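Local coordinates for protein putative hydrolase (Agrobacterium vitis, PDB 3LLC) that probably acts as an alpha/beta-hydrolase esterase and thioesterase, removing fatty acyl groups from acylated proteins and deglucuronidating mycophenolic acid acyl-glucuronide, at residues D73-G78 against S90-E95; E10-T15 against A27-P32; D148-L153 against A188-G193; M140-P145 against V209-G214. All coordinates share one frame; numbering follows the deposited sequence.

Contact 1: residues D73-G78 against S90-E95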
loop_
_atom_site.group_PDB
_atom_site.type_symbol
_atom_site.label_atom_id
_atom_site.label_comp_id
_atom_site.label_asym_id
_atom_site.label_seq_id
_atom_site.Cartn_x
_atom_site.Cartn_y
_atom_site.Cartn_z
ATOM N N ASP A 73 5.800 -6.626 -6.948
ATOM C CA ASP A 73 6.583 -5.374 -7.103
ATOM C C ASP A 73 5.834 -4.419 -8.027
ATOM O O ASP A 73 5.442 -4.779 -9.144
ATOM C CB ASP A 73 7.978 -5.649 -7.658
ATOM C CG ASP A 73 8.998 -6.118 -6.562
ATOM O OD1 ASP A 73 8.907 -5.618 -5.410
ATOM O OD2 ASP A 73 9.893 -6.938 -6.897
ATOM N N TYR A 74 5.640 -3.194 -7.562
ATOM C CA TYR A 74 5.098 -2.126 -8.427
ATOM C C TYR A 74 5.976 -1.927 -9.670
ATOM O O TYR A 74 7.174 -2.240 -9.647
ATOM C CB TYR A 74 5.031 -0.806 -7.680
ATOM C CG TYR A 74 4.181 -0.758 -6.421
ATOM C CD1 TYR A 74 2.795 -0.937 -6.477
ATOM C CD2 TYR A 74 4.736 -0.421 -5.192
ATOM C CE1 TYR A 74 2.018 -0.846 -5.316
ATOM C CE2 TYR A 74 3.950 -0.325 -4.036
ATOM C CZ TYR A 74 2.587 -0.529 -4.118
ATOM O OH TYR A 74 1.825 -0.446 -2.978
ATOM N N SER A 75 5.378 -1.494 -10.784
ATOM C CA SER A 75 6.174 -1.123 -11.937
ATOM C C SER A 75 7.256 -0.099 -11.498
ATOM O O SER A 75 7.003 0.742 -10.637
ATOM C CB SER A 75 5.335 -0.543 -13.096
ATOM O OG SER A 75 4.571 0.588 -12.704
ATOM N N GLY A 76 8.447 -0.208 -12.092
ATOM C CA GLY A 76 9.574 0.651 -11.748
ATOM C C GLY A 76 10.363 0.247 -10.507
ATOM O O GLY A 76 11.381 0.877 -10.180
ATOM N N HIS A 77 9.914 -0.811 -9.843
ATOM C CA HIS A 77 10.482 -1.280 -8.566
ATOM C C HIS A 77 10.904 -2.749 -8.689
ATOM O O HIS A 77 10.278 -3.545 -9.417
ATOM C CB HIS A 77 9.438 -1.259 -7.447
ATOM C CG HIS A 77 8.900 0.094 -7.069
ATOM N ND1 HIS A 77 8.177 0.906 -7.934
ATOM C CD2 HIS A 77 8.897 0.736 -5.872
ATOM C CE1 HIS A 77 7.769 1.986 -7.284
ATOM N NE2 HIS A 77 8.191 1.912 -6.036
ATOM N N GLY A 78 11.936 -3.127 -7.936
ATOM C CA GLY A 78 12.321 -4.514 -7.793
ATOM C C GLY A 78 12.391 -5.340 -9.083
ATOM O O GLY A 78 13.154 -5.023 -10.005
ATOM N N SER A 90 -2.480 6.020 -9.966
ATOM C CA SER A 90 -3.407 5.306 -10.859
ATOM C C SER A 90 -2.804 4.014 -11.452
ATOM O O SER A 90 -3.479 2.963 -11.502
ATOM C CB SER A 90 -3.933 6.195 -11.983
ATOM O OG SER A 90 -4.766 7.240 -11.489
ATOM N N ARG A 91 -1.558 4.087 -11.951
ATOM C CA ARG A 91 -0.905 2.913 -12.558
ATOM C C ARG A 91 -0.599 1.812 -11.541
ATOM O O ARG A 91 -0.758 0.609 -11.834
ATOM C CB ARG A 91 0.391 3.303 -13.318
ATOM C CG ARG A 91 0.095 3.903 -14.676
ATOM C CD ARG A 91 1.283 4.568 -15.306
ATOM N NE ARG A 91 2.463 3.728 -15.541
ATOM C CZ ARG A 91 2.670 2.948 -16.607
ATOM N NH1 ARG A 91 1.746 2.794 -17.557
ATOM N NH2 ARG A 91 3.823 2.291 -16.718
ATOM N N TRP A 92 -0.168 2.212 -10.338
ATOM C CA TRP A 92 0.187 1.253 -9.292
ATOM C C TRP A 92 -1.070 0.596 -8.695
ATOM O O TRP A 92 -1.067 -0.595 -8.393
ATOM C CB TRP A 92 1.057 1.932 -8.214
ATOM C CG TRP A 92 2.454 2.294 -8.758
ATOM C CD1 TRP A 92 3.169 1.590 -9.674
ATOM C CD2 TRP A 92 3.297 3.419 -8.381
ATOM N NE1 TRP A 92 4.395 2.194 -9.912
ATOM C CE2 TRP A 92 4.501 3.306 -9.129
ATOM C CE3 TRP A 92 3.147 4.493 -7.508
ATOM C CZ2 TRP A 92 5.558 4.230 -9.007
ATOM C CZ3 TRP A 92 4.187 5.427 -7.405
ATOM C CH2 TRP A 92 5.364 5.291 -8.162
ATOM N N LEU A 93 -2.162 1.352 -8.626
ATOM C CA LEU A 93 -3.458 0.791 -8.264
ATOM C C LEU A 93 -3.933 -0.209 -9.321
ATOM O O LEU A 93 -4.435 -1.288 -8.967
ATOM C CB LEU A 93 -4.499 1.915 -8.101
ATOM C CG LEU A 93 -5.973 1.480 -7.962
ATOM C CD1 LEU A 93 -6.192 0.639 -6.651
ATOM C CD2 LEU A 93 -6.897 2.762 -7.946
ATOM N N GLU A 94 -3.813 0.148 -10.598
ATOM C CA GLU A 94 -4.200 -0.727 -11.684
ATOM C C GLU A 94 -3.475 -2.081 -11.586
ATOM O O GLU A 94 -4.050 -3.152 -11.851
ATOM C CB GLU A 94 -3.889 -0.067 -13.030
ATOM C CG GLU A 94 -4.336 -0.876 -14.233
ATOM C CD GLU A 94 -3.976 -0.249 -15.588
ATOM O OE1 GLU A 94 -3.111 0.669 -15.663
ATOM O OE2 GLU A 94 -4.554 -0.707 -16.598
ATOM N N GLU A 95 -2.207 -2.024 -11.202
ATOM C CA GLU A 95 -1.403 -3.246 -11.032
ATOM C C GLU A 95 -1.904 -4.109 -9.834
ATOM O O GLU A 95 -2.044 -5.333 -9.949
ATOM C CB GLU A 95 0.079 -2.847 -10.865
ATOM C CG GLU A 95 0.685 -2.257 -12.153
ATOM C CD GLU A 95 1.920 -1.347 -11.922
ATOM O OE1 GLU A 95 2.515 -1.471 -10.830
ATOM O OE2 GLU A 95 2.272 -0.572 -12.856
HETATM O O HOH W 1 5.440 2.790 -14.266
#
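The indole of Trp92 takes the CB of Tyr74 over one face, 4.0 Å from the centroid of its five-membered ring in a CH-pi contact, while Ser75 O sits at its edge. The His77 imidazole turns an edge to the Trp92 face in an offset edge-to-face pair, planes at 84°, its CE1 3.6 Å from Trp92 CZ2. One face of that imidazole is covered in turn by Tyr74 CD2. This aromatic cluster joins the type II beta turn Tyr74-His77, in the loop that follows strand 68-72 of the alpha/beta-hydrolase sheet, to helix 89-103. Tyr74 OH hydrogen-bonds Gly44 O, and its ring touches Met115 and Ile119 of helix 115-128, beside the probable nucleophile elbow. Ser75 O is gripped by two donors from opposite faces of its plane, Trp92 NE1 at 3.1 Å and His77 ND1 at 3.0 Å. The Glu95 carboxylate holds Ser75 twice: OE1 accepts from Ser75 N in a nearly straight bond (2.9 Å, 174°) and OE2 from Ser75 OG; OE2 also pairs with Arg23 in a salt bridge. Ser75 OG, set between the backbone N and the carbonyl carbon (chi1 57°), meets the syn lone pair of Glu95 OE2 at 2.6 Å.

Contact 2: residues E10-T15 against A27-P32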
loop_
_atom_site.group_PDB
_atom_site.type_symbol
_atom_site.label_atom_id
_atom_site.label_comp_id
_atom_site.label_asym_id
_atom_site.label_seq_id
_atom_site.Cartn_x
_atom_site.Cartn_y
_atom_site.Cartn_z
ATOM N N GLU A 10 5.342 -19.650 -4.976
ATOM C CA GLU A 10 5.431 -19.785 -6.455
ATOM C C GLU A 10 5.693 -18.420 -7.097
ATOM O O GLU A 10 5.156 -17.411 -6.632
ATOM C CB GLU A 10 4.131 -20.284 -7.060
ATOM C CG GLU A 10 3.465 -21.485 -6.422
ATOM C CD GLU A 10 2.031 -21.615 -6.939
ATOM O OE1 GLU A 10 1.868 -21.805 -8.172
ATOM O OE2 GLU A 10 1.076 -21.491 -6.131
ATOM N N THR A 11 6.443 -18.422 -8.195
ATOM C CA THR A 11 6.781 -17.213 -8.944
ATOM C C THR A 11 5.845 -17.051 -10.157
ATOM O O THR A 11 5.614 -18.003 -10.890
ATOM C CB THR A 11 8.281 -17.267 -9.385
ATOM O OG1 THR A 11 9.122 -17.080 -8.232
ATOM C CG2 THR A 11 8.594 -16.205 -10.424
ATOM N N HIS A 12 5.307 -15.849 -10.359
ATOM C CA HIS A 12 4.375 -15.533 -11.460
ATOM C C HIS A 12 4.741 -14.207 -12.130
ATOM O O HIS A 12 5.276 -13.315 -11.482
ATOM C CB HIS A 12 2.934 -15.402 -10.897
ATOM C CG HIS A 12 2.348 -16.695 -10.424
ATOM N ND1 HIS A 12 1.588 -17.505 -11.238
ATOM C CD2 HIS A 12 2.432 -17.336 -9.231
ATOM C CE1 HIS A 12 1.249 -18.601 -10.579
ATOM N NE2 HIS A 12 1.737 -18.520 -9.355
ATOM N N ALA A 13 4.408 -14.053 -13.407
ATOM C CA ALA A 13 4.487 -12.742 -14.102
ATOM C C ALA A 13 3.113 -12.406 -14.685
ATOM O O ALA A 13 2.537 -13.249 -15.385
ATOM C CB ALA A 13 5.515 -12.799 -15.231
ATOM N N ILE A 14 2.628 -11.210 -14.427
ATOM C CA ILE A 14 1.299 -10.772 -14.871
ATOM C C ILE A 14 1.399 -9.544 -15.773
ATOM O O ILE A 14 1.977 -8.522 -15.378
ATOM C CB ILE A 14 0.398 -10.451 -13.646
ATOM C CG1 ILE A 14 0.175 -11.711 -12.788
ATOM C CG2 ILE A 14 -0.947 -9.794 -14.093
ATOM C CD1 ILE A 14 0.777 -11.654 -11.397
ATOM N N THR A 15 0.797 -9.610 -16.956
ATOM C CA THR A 15 0.781 -8.467 -17.866
ATOM C C THR A 15 -0.338 -7.492 -17.471
ATOM O O THR A 15 -1.477 -7.901 -17.275
ATOM C CB THR A 15 0.600 -8.907 -19.309
ATOM O OG1 THR A 15 1.619 -9.860 -19.649
ATOM C CG2 THR A 15 0.696 -7.723 -20.277
ATOM N N ALA A 27 5.377 -11.365 -9.206
ATOM C CA ALA A 27 4.633 -11.732 -7.985
ATOM C C ALA A 27 5.125 -13.058 -7.394
ATOM O O ALA A 27 5.609 -13.950 -8.105
ATOM C CB ALA A 27 3.078 -11.783 -8.262
ATOM N N LEU A 28 5.034 -13.141 -6.068
ATOM C CA LEU A 28 5.373 -14.321 -5.273
ATOM C C LEU A 28 4.106 -14.690 -4.474
ATOM O O LEU A 28 3.608 -13.862 -3.695
ATOM C CB LEU A 28 6.527 -13.992 -4.311
ATOM C CG LEU A 28 7.909 -13.720 -4.948
ATOM C CD1 LEU A 28 8.885 -13.126 -3.920
ATOM C CD2 LEU A 28 8.492 -15.010 -5.624
ATOM N N VAL A 29 3.616 -15.912 -4.651
ATOM C CA VAL A 29 2.316 -16.333 -4.105
ATOM C C VAL A 29 2.383 -17.678 -3.382
ATOM O O VAL A 29 3.066 -18.628 -3.817
ATOM C CB VAL A 29 1.241 -16.447 -5.213
ATOM C CG1 VAL A 29 1.441 -17.714 -6.040
ATOM C CG2 VAL A 29 -0.145 -16.453 -4.604
ATOM N N ARG A 30 1.689 -17.744 -2.249
ATOM C CA ARG A 30 1.547 -18.947 -1.461
ATOM C C ARG A 30 0.044 -19.241 -1.384
ATOM O O ARG A 30 -0.721 -18.404 -0.913
ATOM C CB ARG A 30 2.127 -18.677 -0.069
ATOM C CG ARG A 30 2.170 -19.831 0.859
ATOM C CD ARG A 30 2.594 -19.386 2.253
ATOM N NE ARG A 30 3.961 -18.870 2.305
ATOM C CZ ARG A 30 5.054 -19.609 2.500
ATOM N NH1 ARG A 30 4.987 -20.934 2.591
ATOM N NH2 ARG A 30 6.243 -19.029 2.561
ATOM N N ALA A 31 -0.384 -20.407 -1.864
ATOM C CA ALA A 31 -1.805 -20.792 -1.775
ATOM C C ALA A 31 -2.229 -21.046 -0.316
ATOM O O ALA A 31 -1.443 -21.548 0.485
ATOM C CB ALA A 31 -2.090 -22.047 -2.642
ATOM N N PRO A 32 -3.489 -20.719 0.029
ATOM C CA PRO A 32 -4.014 -21.170 1.324
ATOM C C PRO A 32 -4.119 -22.693 1.413
ATOM O O PRO A 32 -4.254 -23.363 0.386
ATOM C CB PRO A 32 -5.395 -20.505 1.394
ATOM C CG PRO A 32 -5.795 -20.317 -0.018
ATOM C CD PRO A 32 -4.523 -20.059 -0.788
HETATM O O HOH W 2 1.506 -22.456 -2.855
#
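Glu10 and Val29 lie side by side and point the same way, to the face of the sheet that also carries His12 and Ala27. The CB of Glu10 rides 3.8 Å from Val29 O, and its carboxylate extends past the isopropyl group of Val29 as modelled. The imidazole of His12 also meets Val29, set obliquely to it, with CD2 and NE2 facing CG1; Val29 has a second modelled conformer, so the details of both approaches are doubtful. His12 NE2 gives a weak, long hydrogen bond to Glu10 OE1 (3.5 Å), linking two side chains that stand two residues apart on the same face. Farther along, CD1 of Ile14 reaches over to CB of Ala27 at 3.9 Å. Phe103 of helix 89-103 meets the His12 ring edge-to-face and also touches Ile14 and Val29, covering this side of the hairpin. The two strands, 9-16 and 23-30, form the beta hairpin that opens the eight-stranded sheet of the alpha/beta-hydrolase fold, with 9-16 outermost. Glu10-Val29 and His12-Ala27 are antiparallel hydrogen-bonded pairs, each closed by two backbone bonds, such as Glu10 N to Val29 O at 2.8 Å. Between them, Thr11-Leu28 is a non-hydrogen-bonded pair with its side chains on the other face. The short strand axes diverge from antiparallel, at 136°, a marked twist. Past the strand end, Ala31 N donates to a water at 3.0 Å, and that water makes a weak, long bond to Glu10 OE2.

Contact 3: residues D148-L153 against A188-G193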
loop_
_atom_site.group_PDB
_atom_site.type_symbol
_atom_site.label_atom_id
_atom_site.label_comp_id
_atom_site.label_asym_id
_atom_site.label_seq_id
_atom_site.Cartn_x
_atom_site.Cartn_y
_atom_site.Cartn_z
ATOM N N ASP A 148 -3.456 10.445 0.239
ATOM C CA ASP A 148 -3.444 11.825 -0.229
ATOM C C ASP A 148 -2.123 12.530 0.113
ATOM O O ASP A 148 -2.114 13.736 0.327
ATOM C CB ASP A 148 -4.614 12.620 0.354
ATOM C CG ASP A 148 -5.980 11.922 0.117
ATOM O OD1 ASP A 148 -6.006 10.975 -0.728
ATOM O OD2 ASP A 148 -6.983 12.351 0.757
ATOM N N PHE A 149 -1.017 11.782 0.104
ATOM C CA PHE A 149 0.258 12.392 0.510
ATOM C C PHE A 149 0.689 13.530 -0.411
ATOM O O PHE A 149 1.328 14.503 0.041
ATOM C CB PHE A 149 1.377 11.339 0.780
ATOM C CG PHE A 149 2.028 10.737 -0.446
ATOM C CD1 PHE A 149 2.927 11.444 -1.216
ATOM C CD2 PHE A 149 1.813 9.387 -0.764
ATOM C CE1 PHE A 149 3.544 10.837 -2.314
ATOM C CE2 PHE A 149 2.434 8.797 -1.864
ATOM C CZ PHE A 149 3.287 9.510 -2.617
ATOM N N THR A 150 0.365 13.441 -1.707
ATOM C CA THR A 150 0.792 14.478 -2.662
ATOM C C THR A 150 0.148 15.825 -2.338
ATOM O O THR A 150 0.833 16.838 -2.288
ATOM C CB THR A 150 0.525 14.067 -4.141
ATOM O OG1 THR A 150 -0.885 13.835 -4.318
ATOM C CG2 THR A 150 1.318 12.801 -4.509
ATOM N N SER A 151 -1.164 15.848 -2.060
ATOM C CA SER A 151 -1.850 17.084 -1.800
ATOM C C SER A 151 -1.729 17.541 -0.330
ATOM O O SER A 151 -1.731 18.762 -0.049
ATOM C CB SER A 151 -3.353 16.988 -2.181
ATOM O OG SER A 151 -4.002 15.951 -1.472
ATOM N N ASP A 152 -1.643 16.602 0.581
ATOM C CA ASP A 152 -1.760 16.917 2.023
ATOM C C ASP A 152 -0.416 17.032 2.743
ATOM O O ASP A 152 -0.334 17.779 3.695
ATOM C CB ASP A 152 -2.618 15.890 2.762
ATOM C CG ASP A 152 -4.083 15.890 2.309
ATOM O OD1 ASP A 152 -4.401 16.475 1.251
ATOM O OD2 ASP A 152 -4.894 15.241 3.017
ATOM N N LEU A 153 0.589 16.264 2.317
ATOM C CA LEU A 153 1.910 16.261 2.972
ATOM C C LEU A 153 3.000 16.941 2.130
ATOM O O LEU A 153 3.879 17.601 2.699
ATOM C CB LEU A 153 2.328 14.845 3.358
ATOM C CG LEU A 153 1.386 14.067 4.293
ATOM C CD1 LEU A 153 1.908 12.647 4.605
ATOM C CD2 LEU A 153 1.100 14.918 5.585
ATOM N N ALA A 188 3.814 14.264 -12.991
ATOM C CA ALA A 188 2.717 13.284 -13.241
ATOM C C ALA A 188 2.161 12.644 -11.970
ATOM O O ALA A 188 0.936 12.555 -11.793
ATOM C CB ALA A 188 3.141 12.206 -14.288
ATOM N N LEU A 189 3.038 12.231 -11.052
ATOM C CA LEU A 189 2.607 11.733 -9.753
ATOM C C LEU A 189 1.805 12.771 -8.967
ATOM O O LEU A 189 0.779 12.428 -8.367
ATOM C CB LEU A 189 3.814 11.264 -8.894
ATOM C CG LEU A 189 3.486 10.726 -7.515
ATOM C CD1 LEU A 189 3.270 9.208 -7.535
ATOM C CD2 LEU A 189 4.565 11.091 -6.448
HETATM N N MSE A 190 2.291 14.006 -8.896
HETATM C CA MSE A 190 1.598 15.050 -8.127
HETATM C C MSE A 190 0.188 15.333 -8.738
HETATM O O MSE A 190 -0.780 15.442 -8.002
HETATM C CB MSE A 190 2.399 16.369 -8.095
HETATM C CG MSE A 190 3.819 16.267 -7.426
HETATM SE SE MSE A 190 3.794 15.902 -5.614
HETATM C CE MSE A 190 2.851 17.498 -5.052
ATOM N N GLU A 191 0.105 15.426 -10.059
ATOM C CA GLU A 191 -1.173 15.777 -10.727
ATOM C C GLU A 191 -2.181 14.620 -10.538
ATOM O O GLU A 191 -3.317 14.827 -10.132
ATOM C CB GLU A 191 -0.949 16.065 -12.202
ATOM C CG GLU A 191 -0.233 17.393 -12.489
ATOM C CD GLU A 191 0.166 17.588 -13.933
ATOM O OE1 GLU A 191 0.090 16.655 -14.768
ATOM O OE2 GLU A 191 0.594 18.711 -14.228
ATOM N N ASP A 192 -1.718 13.401 -10.755
ATOM C CA ASP A 192 -2.574 12.204 -10.628
ATOM C C ASP A 192 -2.933 11.875 -9.178
ATOM O O ASP A 192 -3.960 11.242 -8.937
ATOM C CB ASP A 192 -1.927 11.025 -11.381
ATOM C CG ASP A 192 -2.672 9.694 -11.186
ATOM O OD1 ASP A 192 -3.614 9.444 -11.950
ATOM O OD2 ASP A 192 -2.325 8.926 -10.281
ATOM N N GLY A 193 -2.140 12.339 -8.189
ATOM C CA GLY A 193 -2.475 12.124 -6.809
ATOM C C GLY A 193 -3.830 12.764 -6.454
ATOM O O GLY A 193 -4.570 12.206 -5.633
HETATM O O HOH W 3 -1.419 16.252 -5.448
HETATM O O HOH W 4 -4.144 13.624 -3.007
#
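Phe149, the first helical residue after Asp148, brings CE1 within 4.3 Å of CD2 of Leu189, a loose apolar contact in which the methyl lies obliquely to the ring. The same phenyl ring meets Trp118 of helix 115-128 and lies about 4 Å from a bound tetraethylene glycol, probably from the crystallisation liquor. Thr150 has the largest share of the contact. It points into helix 187-195 and slides past the side chain of Met190, a selenomethionine, in the opposite direction, so that Thr150 CB stands 4.0 Å from SE. The Met190 chain bends at chi2 and chi3 and sets its CE 3.5 Å from Thr150 O. Thr150 CG2 lies 3.9 Å from Leu189 O. With chi1 at 60°, OG1 is turned between the backbone N and the carbonyl carbon, and it comes 3.4 Å from the CA of Gly193, a closeness that the lack of a side chain there permits. No direct hydrogen bond crosses the interface, but two waters do: OG1 donates to one at 2.7 Å, which in turn donates to Met190 O. Ser151 follows: its OG receives the second, which also bonds Gly193 O, and gives its own proton to Asp152 OD1 at 2.8 Å from above the carboxylate plane. Asp152 is held by salt bridges to Lys227 and Arg197. The two short helices, axes at 86°, lie in the insertion after strand 136-143, where alpha/beta hydrolases commonly carry their cap, probably over the active site here too.

Contact 4: residues M140-P145 against V209-G214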
loop_
_atom_site.group_PDB
_atom_site.type_symbol
_atom_site.label_atom_id
_atom_site.label_comp_id
_atom_site.label_asym_id
_atom_site.label_seq_id
_atom_site.Cartn_x
_atom_site.Cartn_y
_atom_site.Cartn_z
HETATM N N MSE A 140 -8.561 -4.968 6.866
HETATM C CA MSE A 140 -7.444 -4.160 6.361
HETATM C C MSE A 140 -6.571 -3.760 7.548
HETATM O O MSE A 140 -7.069 -3.307 8.590
HETATM C CB MSE A 140 -7.932 -2.904 5.600
HETATM C CG MSE A 140 -8.812 -3.165 4.338
HETATM SE SE MSE A 140 -9.638 -1.491 3.678
HETATM C CE MSE A 140 -8.388 -0.322 4.655
ATOM N N VAL A 141 -5.250 -3.957 7.392
ATOM C CA VAL A 141 -4.266 -3.577 8.407
ATOM C C VAL A 141 -3.378 -2.532 7.693
ATOM O O VAL A 141 -2.827 -2.816 6.616
ATOM C CB VAL A 141 -3.465 -4.762 8.912
ATOM C CG1 VAL A 141 -2.328 -4.261 9.846
ATOM C CG2 VAL A 141 -4.371 -5.817 9.672
ATOM N N LEU A 142 -3.329 -1.313 8.221
ATOM C CA LEU A 142 -2.624 -0.188 7.563
ATOM C C LEU A 142 -1.471 0.267 8.480
ATOM O O LEU A 142 -1.699 0.504 9.653
ATOM C CB LEU A 142 -3.596 0.954 7.303
ATOM C CG LEU A 142 -4.856 0.624 6.481
ATOM C CD1 LEU A 142 -5.762 1.867 6.352
ATOM C CD2 LEU A 142 -4.408 0.091 5.126
ATOM N N ILE A 143 -0.245 0.329 7.944
ATOM C CA ILE A 143 0.966 0.620 8.717
ATOM C C ILE A 143 1.489 1.977 8.227
ATOM O O ILE A 143 1.866 2.092 7.072
ATOM C CB ILE A 143 2.023 -0.477 8.496
ATOM C CG1 ILE A 143 1.447 -1.860 8.904
ATOM C CG2 ILE A 143 3.349 -0.153 9.259
ATOM C CD1 ILE A 143 1.676 -2.924 7.953
ATOM N N ALA A 144 1.480 2.990 9.097
ATOM C CA ALA A 144 1.857 4.374 8.755
ATOM C C ALA A 144 1.268 4.801 7.415
ATOM O O ALA A 144 1.967 5.280 6.531
ATOM C CB ALA A 144 3.428 4.529 8.762
ATOM N N PRO A 145 -0.063 4.634 7.243
ATOM C CA PRO A 145 -0.622 4.867 5.923
ATOM C C PRO A 145 -0.513 6.318 5.450
ATOM O O PRO A 145 -0.629 7.244 6.256
ATOM C CB PRO A 145 -2.100 4.478 6.101
ATOM C CG PRO A 145 -2.346 4.757 7.552
ATOM C CD PRO A 145 -1.092 4.287 8.231
ATOM N N VAL A 209 -10.971 -2.218 10.176
ATOM C CA VAL A 209 -9.731 -1.536 9.818
ATOM C C VAL A 209 -8.912 -1.367 11.113
ATOM O O VAL A 209 -9.460 -0.921 12.124
ATOM C CB VAL A 209 -10.009 -0.155 9.192
ATOM C CG1 VAL A 209 -8.686 0.550 8.801
ATOM C CG2 VAL A 209 -10.892 -0.254 7.907
ATOM N N HIS A 210 -7.621 -1.730 11.079
ATOM C CA HIS A 210 -6.698 -1.488 12.182
ATOM C C HIS A 210 -5.516 -0.738 11.609
ATOM O O HIS A 210 -4.807 -1.273 10.730
ATOM C CB HIS A 210 -6.213 -2.802 12.773
ATOM C CG HIS A 210 -5.493 -2.663 14.092
ATOM N ND1 HIS A 210 -5.349 -3.718 14.969
ATOM C CD2 HIS A 210 -4.892 -1.602 14.684
ATOM C CE1 HIS A 210 -4.676 -3.314 16.037
ATOM N NE2 HIS A 210 -4.396 -2.031 15.895
ATOM N N ILE A 211 -5.291 0.469 12.125
ATOM C CA ILE A 211 -4.120 1.315 11.748
ATOM C C ILE A 211 -3.059 1.252 12.879
ATOM O O ILE A 211 -3.405 1.345 14.065
ATOM C CB ILE A 211 -4.527 2.788 11.549
ATOM C CG1 ILE A 211 -5.639 2.941 10.488
ATOM C CG2 ILE A 211 -3.281 3.695 11.168
ATOM C CD1 ILE A 211 -6.545 4.207 10.695
ATOM N N LEU A 212 -1.784 1.075 12.485
ATOM C CA LEU A 212 -0.621 1.098 13.393
ATOM C C LEU A 212 0.232 2.303 12.939
ATOM O O LEU A 212 0.553 2.426 11.742
ATOM C CB LEU A 212 0.189 -0.186 13.285
ATOM C CG LEU A 212 -0.458 -1.483 13.823
ATOM C CD1 LEU A 212 0.050 -2.725 13.089
ATOM C CD2 LEU A 212 -0.158 -1.645 15.306
ATOM N N GLN A 213 0.569 3.192 13.884
ATOM C CA GLN A 213 1.210 4.474 13.560
ATOM C C GLN A 213 2.155 4.912 14.686
ATOM O O GLN A 213 1.800 4.947 15.896
ATOM C CB GLN A 213 0.122 5.540 13.326
ATOM C CG GLN A 213 0.619 6.965 13.164
ATOM C CD GLN A 213 1.280 7.217 11.811
ATOM O OE1 GLN A 213 0.732 6.880 10.742
ATOM N NE2 GLN A 213 2.456 7.847 11.853
ATOM N N GLY A 214 3.378 5.271 14.296
ATOM C CA GLY A 214 4.343 5.794 15.247
ATOM C C GLY A 214 4.189 7.290 15.479
ATOM O O GLY A 214 3.853 8.042 14.547
HETATM O O HOH W 5 -1.197 7.697 8.943
#
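Met140 O receives the N-H of His210 at 3.0 Å, the first rung of a tight parallel ladder that continues through Leu142 N to His210 O, Leu212 N to Leu142 O and Ala144 N to Leu212 O. The last of these is almost straight, at 2.9 Å and 176°. On either face of the ladder the side chains meet less closely. On the face of Leu142, its CD1 lies 4.0 Å from Val209 CG1, while on the other face Val141 CG1 and Leu212 CD1 stand 4.3 Å apart. The strands are the sixth and seventh of the central sheet of the alpha/beta-hydrolase fold, where helix 252-266 covers the Val141 and Ile143 face and helix 222-230 the Ile211 side. Packing tightens again at the C-terminal end, where Pro145 crosses Ile211 at about a right angle, its CD 3.7 Å from Ile211 CG2. The more open part is at His210, partly exposed, whose ring leads away from strand 136-143 to Thr240 OG1 and lies against helix 252-266. At the C-terminal end a water lies 2.8 Å from each of Pro145 O and Gln213 OE1. A bend at chi2 (74°) turns Gln213 CD toward strand 136-143, and OE1 ends 3.4 Å from Ala144 CA; NE2 donates in the amide plane to a lone pair of Gly214 O (3.0 Å), with a weak further bond to Asp217 OD2.

Contacts 2 and 4 belong to the same sheet, the first at its outer hairpin and the second five strand positions further across; their centres lie 25 Å apart and nearest atoms about 16 Å. Contact 1 bridges from the sheet side to the cap: Trp92 CZ3 packs 3.9 Å from Leu189 CD1 of contact 3, and Ser90 OG is probably hydrogen-bonded to Asp192 OD1 at 2.5 Å. Contact 3 is nested within the chain excursion that contact 4 closes. A probable Ser114-His247-Asp217 triad relates three of them to one site: contacts 1 and 4 touch the probable nucleophile elbow, the latter through Leu142, and Phe149 of contact 3 lies near without touching.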